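Local atomic coordinates of DNA mismatch repair protein MLH3 (Saccharomyces cerevisiae S288C, PDB entry 6RMN), a protein that takes part in DNA mismatch repair, correcting insertion-deletion loops as one component of the MutLbeta heterodimer. Residues 101-106 against 183-188; 90-95 against 145-150; 130-133 against 138-141. All coordinates share one frame; numbering follows the deposited sequence.

How the contacts relate
All three contacts lie in one helix-and-sheet lobe of the C-terminal part of MLH3. Contacts 2 and 3 share helix 136-151 at two positions, with centres about 16 Å apart. Helix 183-196 ties contact 1 to both. It touches contact 3, where Val-184 CG2 is 3.5 Å from Tyr-138 OH (centres about 11 Å apart), and contact 2, where Thr-183 OG1 packs 3.5 Å from Asp-149 OD2 (centres about 13 Å apart). The same helix carries Cys-194, a ligand of one zinc ion with His-49 and Glu-53. Contact 1 therefore joins the lobe to a helix that runs into the two-zinc site, whose other members are Cys-225 and His-227.

Contact 1: residues 101-106 against 183-188; sequences KKWGIG and TVFHEI
Phe-185, on helix 183-196, reaches with its ring atoms CE2 and CZ toward Trp-103 and Ile-105 in the loop that follows helix 87-101. These two atoms do most of the touching. Phe-185 CE2 lies 4.0 Å from Trp-103 CB, and Phe-185 CZ lies 3.8 Å from the backbone oxygen Trp-103 O. Ile-105 and Phe-185 approach each other from opposite directions, which brings Ile-105 CD1 to the edge of the phenyl ring, 4.2 Å from Phe-185 CE2. The six-membered ring of Trp-103 and the phenyl ring form an inclined aromatic pair, with centroids 5.6 Å apart and planes at 31°.

The loop's shape presents these groups. A type I turn spans Lys-101 to Gly-104, and a Schellman motif ends the helix, with Gly-104 at positive phi as its C-prime residue (Gly-104 N to Lys-101 O, 3.2 Å). Trp-103 also packs on Leu-65 and Val-68 of helix 48-69, the helix that bears zinc ligands His-49 and Glu-53, while Met-127 of helix 126-132 adjoins Phe-185.

All three touching residues are buried and no hydrogen bond crosses between the segments, so the join rests on apolar and aromatic surface.

Contact 2: residues 90-95 against 145-150; sequences ADLFKH and QHAHDL
Leu-92 and Ala-147 mark the point where the two helical segments come nearest, their CA atoms 6.8 Å apart, with the axes separated by 10.3 Å at closest approach and crossing at 73°. Ala-147 offers a single methyl, and Leu-92 closes on it with its branch point and one branch: CG and CD2 of Leu-92 are each 3.8 Å from Ala-147 CB.

The same branch reaches further. With CG anti to the backbone N (chi1 -171°), Leu-92 extends toward the other helix, and its CD2 sits over one face of the His-148 imidazole. Leu-92 CD2 is 4.0 Å from the His-148 ring centroid and 29° off the normal, which identifies a CH-pi contact; the ring atom closest to Leu-92 CD2 is His-148 CE1, at 3.6 Å. The two side chains meet at about a right angle. One leucine methyl thus rests on the alanine and covers the imidazole as well.

Phe-93 adds a looser contribution, its CE1 coming within 4.5 Å of Ala-147 CB. The ring lies between helix 136-151, where it packs on Leu-143 and Leu-144, and strand 106-110, where it meets Tyr-107 edge-to-face and touches Thr-109; the hydroxyl of Tyr-107 donates a hydrogen bond to Phe-93 O. Further along the same two helices, His-146 and Phe-100 meet edge-to-face.

No hydrogen bond crosses between the segments. The two steeply crossed helices pack together while Phe-93 reaches strand 106-110, as in an alpha/beta domain with helices packed on an antiparallel sheet.

Contact 3: residues 130-133 against 138-141; sequences SKYN and YLKM
The hydroxyl oxygen of Tyr-138 has carbon neighbours from two other helices: Lys-131 CE lies 3.6 Å from Tyr-138 OH, and Val-184 of helix 183-196 adjoins it as well. The setting is a helix-loop-helix connection in which helix 126-132 passes to helix 136-151 through a short loop. Asn-133, at positive phi, is the first residue to leave the helical conformation, and a weak hydrogen bond joins Tyr-138 N to Asp-135 OD1 at the start of the second helix.

Lys-131 crosses the end of the tyrosine at about a right angle. An extended first torsion, with CG anti to the backbone N, puts Lys-131 CG at the hydroxyl, and the bend at chi2 (76°) brings CE back beside it. The distance from Lys-131 CG to Tyr-138 OH, 3.1 Å, is short and its exact value doubtful. Further along the Tyr-138 ring, Tyr-138 CD2 lies 3.7 Å from the backbone atom Tyr-132 CA.

Tyr-132 turns its own ring to Leu-139. Leu-124 of strand 117-124 touches both residues, so this half of the contact faces the sheet. The leucine meets the ring twice: Leu-139 CB is 3.8 Å from Tyr-132 CD1, and Leu-139 CD2 stands over one face in a CH-pi contact, 4.2 Å from the Tyr-132 ring centroid and 16° off the normal.

Contact 1: residues 101-106 against 183-188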
loop_
_atom_site.group_PDB
_atom_site.type_symbol
_atom_site.label_atom_id
_atom_site.label_comp_id
_atom_site.label_asym_id
_atom_site.label_seq_id
_atom_site.Cartn_x
_atom_site.Cartn_y
_atom_site.Cartn_z
ATOM N N LYS B 101 16.273 -40.481 -19.010
ATOM C CA LYS B 101 17.569 -39.879 -19.390
ATOM C C LYS B 101 17.473 -38.348 -19.488
ATOM O O LYS B 101 18.436 -37.664 -19.155
ATOM C CB LYS B 101 18.111 -40.455 -20.723
ATOM C CG LYS B 101 18.485 -41.941 -20.709
ATOM C CD LYS B 101 19.926 -42.215 -20.245
ATOM C CE LYS B 101 20.233 -43.695 -20.167
ATOM N NZ LYS B 101 21.510 -43.954 -19.453
ATOM N N LYS B 102 16.317 -37.818 -19.919
ATOM C CA LYS B 102 16.059 -36.371 -20.049
ATOM C C LYS B 102 16.105 -35.637 -18.698
ATOM O O LYS B 102 16.355 -34.431 -18.662
ATOM C CB LYS B 102 14.695 -36.122 -20.717
ATOM C CG LYS B 102 14.559 -36.725 -22.108
ATOM C CD LYS B 102 13.123 -36.662 -22.582
ATOM C CE LYS B 102 12.952 -37.403 -23.875
ATOM N NZ LYS B 102 11.564 -37.315 -24.381
ATOM N N TRP B 103 15.843 -36.366 -17.598
ATOM C CA TRP B 103 15.851 -35.838 -16.237
ATOM C C TRP B 103 17.123 -36.208 -15.464
ATOM O O TRP B 103 17.156 -36.054 -14.250
ATOM C CB TRP B 103 14.593 -36.298 -15.481
ATOM C CG TRP B 103 13.320 -35.845 -16.127
ATOM C CD1 TRP B 103 12.467 -36.600 -16.883
ATOM C CD2 TRP B 103 12.799 -34.506 -16.144
ATOM N NE1 TRP B 103 11.422 -35.822 -17.332
ATOM C CE2 TRP B 103 11.608 -34.529 -16.904
ATOM C CE3 TRP B 103 13.220 -33.289 -15.579
ATOM C CZ2 TRP B 103 10.815 -33.390 -17.084
ATOM C CZ3 TRP B 103 12.444 -32.156 -15.780
ATOM C CH2 TRP B 103 11.276 -32.207 -16.553
ATOM N N GLY B 104 18.155 -36.671 -16.171
ATOM C CA GLY B 104 19.434 -37.043 -15.578
ATOM C C GLY B 104 19.459 -38.398 -14.900
ATOM O O GLY B 104 20.458 -38.748 -14.264
ATOM N N ILE B 105 18.371 -39.178 -15.032
ATOM C CA ILE B 105 18.253 -40.508 -14.435
ATOM C C ILE B 105 18.670 -41.529 -15.497
ATOM O O ILE B 105 17.915 -41.788 -16.434
ATOM C CB ILE B 105 16.822 -40.751 -13.842
ATOM C CG1 ILE B 105 16.445 -39.662 -12.803
ATOM C CG2 ILE B 105 16.672 -42.175 -13.257
ATOM C CD1 ILE B 105 15.019 -39.254 -12.811
ATOM N N GLY B 106 19.896 -42.047 -15.361
ATOM C CA GLY B 106 20.478 -43.002 -16.292
ATOM C C GLY B 106 20.567 -44.396 -15.719
ATOM O O GLY B 106 21.207 -44.595 -14.689
ATOM N N THR B 183 6.740 -35.558 -10.233
ATOM C CA THR B 183 6.236 -35.145 -8.916
ATOM C C THR B 183 7.366 -34.932 -7.894
ATOM O O THR B 183 7.312 -33.969 -7.129
ATOM C CB THR B 183 5.153 -36.131 -8.418
ATOM O OG1 THR B 183 4.123 -36.218 -9.404
ATOM C CG2 THR B 183 4.531 -35.717 -7.077
ATOM N N VAL B 184 8.392 -35.809 -7.909
ATOM C CA VAL B 184 9.540 -35.706 -6.999
ATOM C C VAL B 184 10.325 -34.403 -7.221
ATOM O O VAL B 184 10.830 -33.845 -6.257
ATOM C CB VAL B 184 10.446 -36.966 -7.016
ATOM C CG1 VAL B 184 11.130 -37.162 -8.376
ATOM C CG2 VAL B 184 11.469 -36.928 -5.873
ATOM N N PHE B 185 10.412 -33.918 -8.474
ATOM C CA PHE B 185 11.118 -32.682 -8.781
ATOM C C PHE B 185 10.324 -31.470 -8.276
ATOM O O PHE B 185 10.893 -30.605 -7.621
ATOM C CB PHE B 185 11.471 -32.596 -10.268
ATOM C CG PHE B 185 12.592 -33.515 -10.678
ATOM C CD1 PHE B 185 13.913 -33.171 -10.453
ATOM C CD2 PHE B 185 12.328 -34.718 -11.310
ATOM C CE1 PHE B 185 14.952 -34.033 -10.833
ATOM C CE2 PHE B 185 13.365 -35.576 -11.694
ATOM C CZ PHE B 185 14.668 -35.229 -11.448
ATOM N N HIS B 186 8.999 -31.472 -8.499
ATOM C CA HIS B 186 8.024 -30.484 -8.036
ATOM C C HIS B 186 8.144 -30.300 -6.515
ATOM O O HIS B 186 8.295 -29.173 -6.040
ATOM C CB HIS B 186 6.618 -31.010 -8.355
ATOM C CG HIS B 186 5.774 -30.089 -9.163
ATOM N ND1 HIS B 186 5.383 -28.850 -8.675
ATOM C CD2 HIS B 186 5.215 -30.282 -10.379
ATOM C CE1 HIS B 186 4.615 -28.326 -9.614
ATOM N NE2 HIS B 186 4.492 -29.147 -10.665
ATOM N N GLU B 187 8.119 -31.429 -5.765
ATOM C CA GLU B 187 8.240 -31.510 -4.306
ATOM C C GLU B 187 9.530 -30.887 -3.815
ATOM O O GLU B 187 9.489 -30.087 -2.878
ATOM C CB GLU B 187 8.122 -32.963 -3.836
ATOM C CG GLU B 187 6.702 -33.515 -3.902
ATOM C CD GLU B 187 6.506 -35.011 -3.701
ATOM O OE1 GLU B 187 7.506 -35.740 -3.502
ATOM O OE2 GLU B 187 5.335 -35.454 -3.748
ATOM N N ILE B 188 10.666 -31.201 -4.477
ATOM C CA ILE B 188 11.973 -30.629 -4.132
ATOM C C ILE B 188 11.984 -29.098 -4.329
ATOM O O ILE B 188 12.429 -28.378 -3.430
ATOM C CB ILE B 188 13.157 -31.345 -4.847
ATOM C CG1 ILE B 188 13.240 -32.846 -4.418
ATOM C CG2 ILE B 188 14.483 -30.640 -4.564
ATOM C CD1 ILE B 188 14.148 -33.745 -5.290
#

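Contact 2: residues 90-95 against 145-150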
loop_
_atom_site.group_PDB
_atom_site.type_symbol
_atom_site.label_atom_id
_atom_site.label_comp_id
_atom_site.label_asym_id
_atom_site.label_seq_id
_atom_site.Cartn_x
_atom_site.Cartn_y
_atom_site.Cartn_z
ATOM N N ALA B 90 10.431 -54.154 -14.632
ATOM C CA ALA B 90 11.598 -54.167 -15.513
ATOM C C ALA B 90 11.214 -53.774 -16.941
ATOM O O ALA B 90 11.951 -53.017 -17.570
ATOM C CB ALA B 90 12.251 -55.544 -15.501
ATOM N N ASP B 91 10.052 -54.264 -17.437
ATOM C CA ASP B 91 9.521 -53.942 -18.764
ATOM C C ASP B 91 9.113 -52.465 -18.826
ATOM O O ASP B 91 9.421 -51.789 -19.810
ATOM C CB ASP B 91 8.339 -54.869 -19.123
ATOM C CG ASP B 91 8.689 -56.346 -19.332
ATOM O OD1 ASP B 91 9.869 -56.729 -19.099
ATOM O OD2 ASP B 91 7.784 -57.124 -19.720
ATOM N N LEU B 92 8.475 -51.959 -17.746
ATOM C CA LEU B 92 8.061 -50.564 -17.578
ATOM C C LEU B 92 9.280 -49.621 -17.621
ATOM O O LEU B 92 9.230 -48.609 -18.317
ATOM C CB LEU B 92 7.276 -50.412 -16.261
ATOM C CG LEU B 92 6.551 -49.099 -15.963
ATOM C CD1 LEU B 92 5.554 -48.735 -17.055
ATOM C CD2 LEU B 92 5.818 -49.196 -14.645
ATOM N N PHE B 93 10.385 -49.986 -16.935
ATOM C CA PHE B 93 11.623 -49.200 -16.952
ATOM C C PHE B 93 12.338 -49.272 -18.302
ATOM O O PHE B 93 12.882 -48.264 -18.765
ATOM C CB PHE B 93 12.564 -49.573 -15.793
ATOM C CG PHE B 93 12.147 -49.010 -14.453
ATOM C CD1 PHE B 93 12.057 -47.635 -14.254
ATOM C CD2 PHE B 93 11.893 -49.851 -13.376
ATOM C CE1 PHE B 93 11.658 -47.119 -13.022
ATOM C CE2 PHE B 93 11.511 -49.333 -12.137
ATOM C CZ PHE B 93 11.401 -47.970 -11.966
ATOM N N LYS B 94 12.292 -50.449 -18.951
ATOM C CA LYS B 94 12.860 -50.682 -20.286
ATOM C C LYS B 94 12.169 -49.759 -21.298
ATOM O O LYS B 94 12.843 -49.105 -22.098
ATOM C CB LYS B 94 12.682 -52.154 -20.699
ATOM C CG LYS B 94 13.882 -52.726 -21.438
ATOM C CD LYS B 94 13.724 -54.223 -21.675
ATOM C CE LYS B 94 14.973 -54.849 -22.245
ATOM N NZ LYS B 94 14.816 -56.316 -22.443
ATOM N N HIS B 95 10.827 -49.669 -21.199
ATOM C CA HIS B 95 9.952 -48.846 -22.026
ATOM C C HIS B 95 10.226 -47.353 -21.872
ATOM O O HIS B 95 10.164 -46.637 -22.869
ATOM C CB HIS B 95 8.478 -49.151 -21.680
ATOM C CG HIS B 95 7.469 -48.535 -22.599
ATOM N ND1 HIS B 95 7.074 -47.217 -22.459
ATOM C CD2 HIS B 95 6.767 -49.095 -23.611
ATOM C CE1 HIS B 95 6.161 -47.012 -23.394
ATOM N NE2 HIS B 95 5.940 -48.112 -24.112
ATOM N N GLN B 145 6.717 -44.239 -9.345
ATOM C CA GLN B 145 5.671 -43.211 -9.308
ATOM C C GLN B 145 5.627 -42.451 -10.652
ATOM O O GLN B 145 4.554 -42.379 -11.259
ATOM C CB GLN B 145 5.901 -42.264 -8.117
ATOM C CG GLN B 145 4.802 -41.235 -7.861
ATOM C CD GLN B 145 5.309 -40.152 -6.933
ATOM O OE1 GLN B 145 6.323 -39.487 -7.195
ATOM N NE2 GLN B 145 4.619 -39.950 -5.818
ATOM N N HIS B 146 6.798 -41.984 -11.152
ATOM C CA HIS B 146 6.887 -41.319 -12.448
ATOM C C HIS B 146 6.569 -42.243 -13.637
ATOM O O HIS B 146 5.863 -41.816 -14.554
ATOM C CB HIS B 146 8.222 -40.603 -12.655
ATOM C CG HIS B 146 8.201 -39.723 -13.871
ATOM N ND1 HIS B 146 7.265 -38.703 -14.010
ATOM C CD2 HIS B 146 8.970 -39.763 -14.983
ATOM C CE1 HIS B 146 7.507 -38.150 -15.185
ATOM N NE2 HIS B 146 8.520 -38.749 -15.808
ATOM N N ALA B 147 7.071 -43.501 -13.615
ATOM C CA ALA B 147 6.821 -44.505 -14.656
ATOM C C ALA B 147 5.318 -44.794 -14.776
ATOM O O ALA B 147 4.803 -44.904 -15.894
ATOM C CB ALA B 147 7.579 -45.788 -14.341
ATOM N N HIS B 148 4.616 -44.902 -13.622
ATOM C CA HIS B 148 3.169 -45.120 -13.569
ATOM C C HIS B 148 2.434 -43.860 -13.999
ATOM O O HIS B 148 1.406 -43.964 -14.654
ATOM C CB HIS B 148 2.704 -45.579 -12.176
ATOM C CG HIS B 148 3.101 -46.980 -11.842
ATOM N ND1 HIS B 148 2.720 -48.053 -12.637
ATOM C CD2 HIS B 148 3.824 -47.446 -10.799
ATOM C CE1 HIS B 148 3.248 -49.124 -12.068
ATOM N NE2 HIS B 148 3.917 -48.808 -10.957
ATOM N N ASP B 149 2.978 -42.668 -13.679
ATOM C CA ASP B 149 2.387 -41.399 -14.106
ATOM C C ASP B 149 2.336 -41.332 -15.640
ATOM O O ASP B 149 1.301 -40.989 -16.210
ATOM C CB ASP B 149 3.136 -40.188 -13.489
ATOM C CG ASP B 149 2.652 -39.804 -12.099
ATOM O OD1 ASP B 149 1.585 -40.324 -11.672
ATOM O OD2 ASP B 149 3.327 -38.970 -11.440
ATOM N N LEU B 150 3.432 -41.751 -16.291
ATOM C CA LEU B 150 3.578 -41.795 -17.741
ATOM C C LEU B 150 2.677 -42.833 -18.362
ATOM O O LEU B 150 1.964 -42.518 -19.319
ATOM C CB LEU B 150 5.040 -42.059 -18.140
ATOM C CG LEU B 150 6.028 -40.947 -17.829
ATOM C CD1 LEU B 150 7.448 -41.480 -17.773
ATOM C CD2 LEU B 150 5.909 -39.816 -18.821
#

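Contact 3: residues 130-133 against 138-141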
loop_
_atom_site.group_PDB
_atom_site.type_symbol
_atom_site.label_atom_id
_atom_site.label_comp_id
_atom_site.label_asym_id
_atom_site.label_seq_id
_atom_site.Cartn_x
_atom_site.Cartn_y
_atom_site.Cartn_z
ATOM N N SER B 130 20.770 -35.937 -3.502
ATOM C CA SER B 130 20.623 -35.397 -2.144
ATOM C C SER B 130 19.431 -35.975 -1.388
ATOM O O SER B 130 19.580 -36.383 -0.237
ATOM C CB SER B 130 20.532 -33.873 -2.169
ATOM O OG SER B 130 21.593 -33.284 -2.904
ATOM N N LYS B 131 18.258 -36.014 -2.037
ATOM C CA LYS B 131 17.003 -36.520 -1.476
ATOM C C LYS B 131 17.043 -38.027 -1.178
ATOM O O LYS B 131 16.554 -38.453 -0.128
ATOM C CB LYS B 131 15.826 -36.154 -2.415
ATOM C CG LYS B 131 14.435 -36.425 -1.849
ATOM C CD LYS B 131 13.959 -35.423 -0.803
ATOM C CE LYS B 131 12.678 -35.903 -0.172
ATOM N NZ LYS B 131 12.385 -35.188 1.091
ATOM N N TYR B 132 17.628 -38.818 -2.095
ATOM C CA TYR B 132 17.733 -40.276 -2.006
ATOM C C TYR B 132 18.610 -40.714 -0.826
ATOM O O TYR B 132 18.261 -41.681 -0.140
ATOM C CB TYR B 132 18.173 -40.857 -3.373
ATOM C CG TYR B 132 19.192 -41.974 -3.385
ATOM C CD1 TYR B 132 18.831 -43.273 -3.045
ATOM C CD2 TYR B 132 20.469 -41.771 -3.898
ATOM C CE1 TYR B 132 19.745 -44.323 -3.119
ATOM C CE2 TYR B 132 21.395 -42.813 -3.974
ATOM C CZ TYR B 132 21.034 -44.086 -3.565
ATOM O OH TYR B 132 21.944 -45.119 -3.618
ATOM N N ASN B 133 19.724 -39.995 -0.587
ATOM C CA ASN B 133 20.678 -40.208 0.506
ATOM C C ASN B 133 21.016 -41.705 0.799
ATOM O O ASN B 133 21.091 -42.133 1.960
ATOM C CB ASN B 133 20.190 -39.481 1.764
ATOM C CG ASN B 133 21.237 -39.315 2.839
ATOM O OD1 ASN B 133 22.441 -39.321 2.572
ATOM N ND2 ASN B 133 20.795 -39.192 4.084
ATOM N N TYR B 138 13.507 -45.833 -1.226
ATOM C CA TYR B 138 12.978 -44.515 -1.539
ATOM C C TYR B 138 13.066 -44.246 -3.052
ATOM O O TYR B 138 12.090 -43.789 -3.650
ATOM C CB TYR B 138 13.720 -43.411 -0.742
ATOM C CG TYR B 138 13.355 -42.021 -1.218
ATOM C CD1 TYR B 138 12.150 -41.431 -0.845
ATOM C CD2 TYR B 138 14.167 -41.335 -2.122
ATOM C CE1 TYR B 138 11.770 -40.184 -1.342
ATOM C CE2 TYR B 138 13.783 -40.096 -2.644
ATOM C CZ TYR B 138 12.589 -39.523 -2.239
ATOM O OH TYR B 138 12.176 -38.329 -2.758
ATOM N N LEU B 139 14.257 -44.479 -3.640
ATOM C CA LEU B 139 14.558 -44.233 -5.044
ATOM C C LEU B 139 13.658 -45.056 -5.965
ATOM O O LEU B 139 13.118 -44.499 -6.918
ATOM C CB LEU B 139 16.054 -44.486 -5.325
ATOM C CG LEU B 139 16.585 -44.142 -6.722
ATOM C CD1 LEU B 139 16.342 -42.681 -7.074
ATOM C CD2 LEU B 139 18.050 -44.452 -6.818
ATOM N N LYS B 140 13.456 -46.354 -5.646
ATOM C CA LYS B 140 12.574 -47.246 -6.404
ATOM C C LYS B 140 11.148 -46.663 -6.423
ATOM O O LYS B 140 10.568 -46.516 -7.506
ATOM C CB LYS B 140 12.574 -48.667 -5.812
ATOM C CG LYS B 140 11.746 -49.657 -6.629
ATOM C CD LYS B 140 11.705 -51.036 -6.014
ATOM C CE LYS B 140 10.950 -52.004 -6.891
ATOM N NZ LYS B 140 10.964 -53.387 -6.343
ATOM N N MET B 141 10.614 -46.296 -5.236
ATOM C CA MET B 141 9.278 -45.727 -5.081
ATOM C C MET B 141 9.082 -44.482 -5.949
ATOM O O MET B 141 8.048 -44.349 -6.602
ATOM C CB MET B 141 8.995 -45.397 -3.608
ATOM C CG MET B 141 7.533 -45.219 -3.308
ATOM S SD MET B 141 7.182 -43.662 -2.474
ATOM C CE MET B 141 6.828 -42.564 -3.918
#